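Interleukin 22 (Danio rerio, PDB 4O6K) probably signals as a secreted helical cytokine of the IL-10 family, binding cell-surface receptors much as human IL-22 does. Local coordinates at residues M75-N78 and V79-L83; R85-Q88 and E89-H93. All blocks are in the same frame, centred on the assembly; numbering follows the deposited sequence.

Contact 1 (M75-N78 and V79-L83); sequences MIRN and VREGL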
loop_
_atom_site.group_PDB
_atom_site.type_symbol
_atom_site.label_atom_id
_atom_site.label_comp_id
_atom_site.label_asym_id
_atom_site.label_seq_id
_atom_site.Cartn_x
_atom_site.Cartn_y
_atom_site.Cartn_z
ATOM N N MET A 75 -5.103 14.959 -1.656
ATOM C CA MET A 75 -3.709 14.535 -1.622
ATOM C C MET A 75 -3.426 13.250 -2.408
ATOM O O MET A 75 -2.264 12.898 -2.611
ATOM C CB MET A 75 -3.259 14.345 -0.172
ATOM C CG MET A 75 -3.897 13.151 0.515
ATOM S SD MET A 75 -5.669 13.335 0.805
ATOM C CE MET A 75 -5.672 14.586 2.085
ATOM N N ILE A 76 -4.475 12.554 -2.847
ATOM C CA ILE A 76 -4.316 11.213 -3.421
ATOM C C ILE A 76 -3.432 11.199 -4.671
ATOM O O ILE A 76 -2.732 10.219 -4.930
ATOM C CB ILE A 76 -5.690 10.569 -3.760
ATOM C CG1 ILE A 76 -5.533 9.064 -4.000
ATOM C CG2 ILE A 76 -6.346 11.237 -4.964
ATOM C CD1 ILE A 76 -6.845 8.337 -4.191
ATOM N N ARG A 77 -3.456 12.288 -5.433
ATOM C CA ARG A 77 -2.642 12.400 -6.638
ATOM C C ARG A 77 -1.159 12.444 -6.288
ATOM O O ARG A 77 -0.350 11.735 -6.887
ATOM C CB ARG A 77 -3.049 13.633 -7.447
ATOM C CG ARG A 77 -2.203 13.876 -8.685
ATOM C CD ARG A 77 -2.466 15.263 -9.249
ATOM N NE ARG A 77 -1.988 16.320 -8.364
ATOM C CZ ARG A 77 -0.773 16.855 -8.417
ATOM N NH1 ARG A 77 0.104 16.430 -9.317
ATOM N NH2 ARG A 77 -0.433 17.814 -7.568
ATOM N N ASN A 78 -0.808 13.280 -5.318
ATOM C CA ASN A 78 0.577 13.401 -4.882
ATOM C C ASN A 78 1.057 12.140 -4.174
ATOM O O ASN A 78 2.208 11.732 -4.329
ATOM C CB ASN A 78 0.742 14.610 -3.961
ATOM C CG ASN A 78 2.180 15.082 -3.870
ATOM O OD1 ASN A 78 2.689 15.734 -4.780
ATOM N ND2 ASN A 78 2.842 14.749 -2.767
ATOM N N VAL A 79 0.171 11.531 -3.391
ATOM C CA VAL A 79 0.473 10.262 -2.735
ATOM C C VAL A 79 0.782 9.163 -3.748
ATOM O O VAL A 79 1.813 8.498 -3.652
ATOM C CB VAL A 79 -0.688 9.807 -1.831
ATOM C CG1 VAL A 79 -0.459 8.384 -1.343
ATOM C CG2 VAL A 79 -0.850 10.762 -0.659
ATOM N N ARG A 80 -0.108 8.988 -4.723
ATOM C CA ARG A 80 0.058 7.962 -5.750
ATOM C C ARG A 80 1.369 8.116 -6.513
ATOM O O ARG A 80 2.076 7.136 -6.750
ATOM C CB ARG A 80 -1.119 7.985 -6.729
ATOM C CG ARG A 80 -1.047 6.895 -7.792
ATOM C CD ARG A 80 -2.135 7.039 -8.850
ATOM N NE ARG A 80 -2.043 8.295 -9.589
ATOM C CZ ARG A 80 -2.832 9.344 -9.378
ATOM N NH1 ARG A 80 -3.780 9.285 -8.453
ATOM N NH2 ARG A 80 -2.679 10.447 -10.096
ATOM N N GLU A 81 1.688 9.348 -6.896
ATOM C CA GLU A 81 2.917 9.625 -7.631
ATOM C C GLU A 81 4.139 9.308 -6.776
ATOM O O GLU A 81 5.125 8.757 -7.268
ATOM C CB GLU A 81 2.951 11.082 -8.097
ATOM C CG GLU A 81 1.948 11.395 -9.197
ATOM C CD GLU A 81 1.911 12.866 -9.558
ATOM O OE1 GLU A 81 2.916 13.566 -9.310
ATOM O OE2 GLU A 81 0.880 13.320 -10.095
ATOM N N GLY A 82 4.070 9.664 -5.499
ATOM C CA GLY A 82 5.122 9.334 -4.556
ATOM C C GLY A 82 5.256 7.833 -4.371
ATOM O O GLY A 82 6.365 7.299 -4.359
ATOM N N LEU A 83 4.122 7.156 -4.226
ATOM C CA LEU A 83 4.106 5.709 -4.043
ATOM C C LEU A 83 4.591 4.974 -5.289
ATOM O O LEU A 83 5.210 3.916 -5.187
ATOM C CB LEU A 83 2.704 5.225 -3.662
ATOM C CG LEU A 83 2.171 5.679 -2.302
ATOM C CD1 LEU A 83 1.095 4.736 -1.805
ATOM C CD2 LEU A 83 3.299 5.767 -1.293
#
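The carbonyl oxygen of Met75 takes the amide of Val79 in a nearly straight bond (Met75 O to Val79 N 2.9 Å), the first of four successive i to i+4 bonds. Ile76 O receives Arg80 N, Arg77 O receives Glu81 N and Asn78 O receives Gly82 N, so every carbonyl of 75-78 has a backbone donor. This is the opening of helix 76-93 in the all-helical bundle of an IL-10-family cytokine; Met75 and Val79 meet helix 10-24 on one flank, and Arg80 lies on Val59 of helix 47-62. Arg77 NH1 reaches Glu81 OE2 at 3.3 Å, a salt bridge whose hydrogen bond is weak, bent to 127°, with the guanidinium and carboxylate planes 72° apart. Glu81 OE2 also lies 3.4 Å from Arg77 CG, beside the aliphatic stem. Arg80 crosses Arg77 at about a right angle: its CG is anti to the backbone N (chi1 -177°) and its chain folds at chi3, laying NH2 3.7 Å from Arg77 CG while its NH1 donates a hydrogen bond to Leu63 O. Arg77 O lies over one face of the Arg80 guanidinium, offset toward its rim. On the apolar side Met75 CG and Val79 CG2 run alongside each other, 4.0 Å apart.

Contact 2 (R85-Q88 and E89-H93); sequences RVEQ and ELQNH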
loop_
_atom_site.group_PDB
_atom_site.type_symbol
_atom_site.label_atom_id
_atom_site.label_comp_id
_atom_site.label_asym_id
_atom_site.label_seq_id
_atom_site.Cartn_x
_atom_site.Cartn_y
_atom_site.Cartn_z
ATOM N N ARG A 85 6.897 6.095 -7.356
ATOM C CA ARG A 85 8.348 6.236 -7.314
ATOM C C ARG A 85 8.977 5.197 -6.391
ATOM O O ARG A 85 9.994 4.592 -6.727
ATOM C CB ARG A 85 8.737 7.648 -6.868
ATOM C CG ARG A 85 8.369 8.733 -7.868
ATOM C CD ARG A 85 8.912 10.089 -7.447
ATOM N NE ARG A 85 8.508 11.147 -8.368
ATOM C CZ ARG A 85 7.488 11.972 -8.156
ATOM N NH1 ARG A 85 6.766 11.870 -7.049
ATOM N NH2 ARG A 85 7.192 12.905 -9.052
ATOM N N VAL A 86 8.367 5.001 -5.226
ATOM C CA VAL A 86 8.814 3.984 -4.280
ATOM C C VAL A 86 8.750 2.589 -4.901
ATOM O O VAL A 86 9.722 1.833 -4.855
ATOM C CB VAL A 86 7.969 4.003 -2.992
ATOM C CG1 VAL A 86 8.333 2.828 -2.093
ATOM C CG2 VAL A 86 8.150 5.325 -2.257
ATOM N N GLU A 87 7.596 2.262 -5.473
ATOM C CA GLU A 87 7.373 0.968 -6.111
ATOM C C GLU A 87 8.389 0.692 -7.218
ATOM O O GLU A 87 8.917 -0.414 -7.322
ATOM C CB GLU A 87 5.947 0.895 -6.667
ATOM C CG GLU A 87 5.491 -0.499 -7.087
ATOM C CD GLU A 87 5.982 -0.886 -8.469
ATOM O OE1 GLU A 87 5.994 -0.009 -9.359
ATOM O OE2 GLU A 87 6.357 -2.061 -8.666
ATOM N N GLN A 88 8.655 1.699 -8.043
ATOM C CA GLN A 88 9.595 1.552 -9.150
ATOM C C GLN A 88 11.008 1.237 -8.666
ATOM O O GLN A 88 11.685 0.379 -9.235
ATOM C CB GLN A 88 9.602 2.814 -10.015
ATOM C CG GLN A 88 8.398 2.918 -10.938
ATOM C CD GLN A 88 8.292 1.733 -11.884
ATOM O OE1 GLN A 88 7.366 0.926 -11.788
ATOM N NE2 GLN A 88 9.245 1.623 -12.801
ATOM N N GLU A 89 11.454 1.931 -7.624
ATOM C CA GLU A 89 12.781 1.679 -7.068
ATOM C C GLU A 89 12.869 0.294 -6.436
ATOM O O GLU A 89 13.862 -0.414 -6.612
ATOM C CB GLU A 89 13.151 2.732 -6.026
ATOM C CG GLU A 89 14.549 2.537 -5.451
ATOM C CD GLU A 89 15.008 3.702 -4.598
ATOM O OE1 GLU A 89 14.260 4.695 -4.489
ATOM O OE2 GLU A 89 16.124 3.623 -4.040
ATOM N N LEU A 90 11.829 -0.090 -5.700
ATOM C CA LEU A 90 11.797 -1.405 -5.071
ATOM C C LEU A 90 11.782 -2.517 -6.113
ATOM O O LEU A 90 12.490 -3.510 -5.976
ATOM C CB LEU A 90 10.585 -1.532 -4.146
ATOM C CG LEU A 90 10.662 -0.725 -2.851
ATOM C CD1 LEU A 90 9.421 -0.950 -2.008
ATOM C CD2 LEU A 90 11.913 -1.113 -2.081
ATOM N N GLN A 91 10.990 -2.334 -7.162
ATOM C CA GLN A 91 10.884 -3.328 -8.221
ATOM C C GLN A 91 12.201 -3.528 -8.974
ATOM O O GLN A 91 12.467 -4.614 -9.489
ATOM C CB GLN A 91 9.743 -2.945 -9.171
ATOM C CG GLN A 91 9.703 -3.676 -10.502
ATOM C CD GLN A 91 8.295 -4.037 -10.925
ATOM O OE1 GLN A 91 7.446 -4.368 -10.092
ATOM N NE2 GLN A 91 8.007 -3.865 -12.208
ATOM N N ASN A 92 13.028 -2.487 -9.027
ATOM C CA ASN A 92 14.346 -2.583 -9.661
ATOM C C ASN A 92 15.285 -3.534 -8.906
ATOM O O ASN A 92 16.183 -4.136 -9.495
ATOM C CB ASN A 92 14.980 -1.196 -9.770
ATOM C CG ASN A 92 16.154 -1.165 -10.730
ATOM O OD1 ASN A 92 16.173 -1.882 -11.730
ATOM N ND2 ASN A 92 17.146 -0.338 -10.422
ATOM N N HIS A 93 15.070 -3.645 -7.596
ATOM C CA HIS A 93 15.857 -4.508 -6.708
ATOM C C HIS A 93 15.132 -5.782 -6.282
ATOM O O HIS A 93 15.708 -6.639 -5.607
ATOM C CB HIS A 93 16.295 -3.711 -5.480
ATOM C CG HIS A 93 17.403 -2.747 -5.763
ATOM N ND1 HIS A 93 18.491 -3.086 -6.535
ATOM C CD2 HIS A 93 17.561 -1.439 -5.447
ATOM C CE1 HIS A 93 19.300 -2.046 -6.638
ATOM N NE2 HIS A 93 18.754 -1.032 -5.992
#
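Val86 and Leu90 sit one turn apart near the C-terminal end of helix 76-93, a member of the cytokine's helical bundle, and their side chains point the same way, with Val86 CG1 3.9 Å from Leu90 CD1. The pair belongs to the buried side: Leu90 lies on Cys48 and Ala52 of helix 47-62, and Pro4 of the N-terminal loop touches both residues. Main-chain hydrogen bonds form a second group. Arg85 O accepts Glu89 N, Val86 O accepts Leu90 N, and Glu87 O accepts Gln91 N at 2.8 Å; Asn92 N to Gln88 O, at 3.2 Å, is the most bent of the four, 140° at the hydrogen. The polar side chains make the third. Glu87 and Gln91 run alongside each other, carboxylate and amide planes almost perpendicular (88°). A bend at chi2 (-82°) swings the carboxylate of the buried Glu87 along the helix toward Gln91, while Glu87 also touches Lys56. Cut back to an alanine, Gln91 would no longer lay its chain beyond CB beside the Glu87 carboxylate or touch Arg53 of helix 47-62, which is likely to leave the carboxylate less covered and open a gap there. Gln91 CB itself is 3.5 Å from Glu87 OE2 and 3.2 Å from Glu87 O.

Contacts 1 and 2 follow one another along a single element, helix 76-93, with 75-83 at its N-terminal end and 85-93 toward its C-terminal end; their centres are 15 Å apart, and contact 1 closes before contact 2 opens. Helix 47-62 runs beside both: contact 1 meets it at Leu55 and Val59, contact 2 at Cys48, Ala52, Arg53 and Lys56, so the two helices are antiparallel neighbours. Their other surroundings differ, helices 10-24 and 130-140 around contact 1 and the N-terminal prolines around contact 2. Just beyond the helix, Cys94 is joined by a disulfide to Cys49, tying the contact 2 end covalently to helix 47-62.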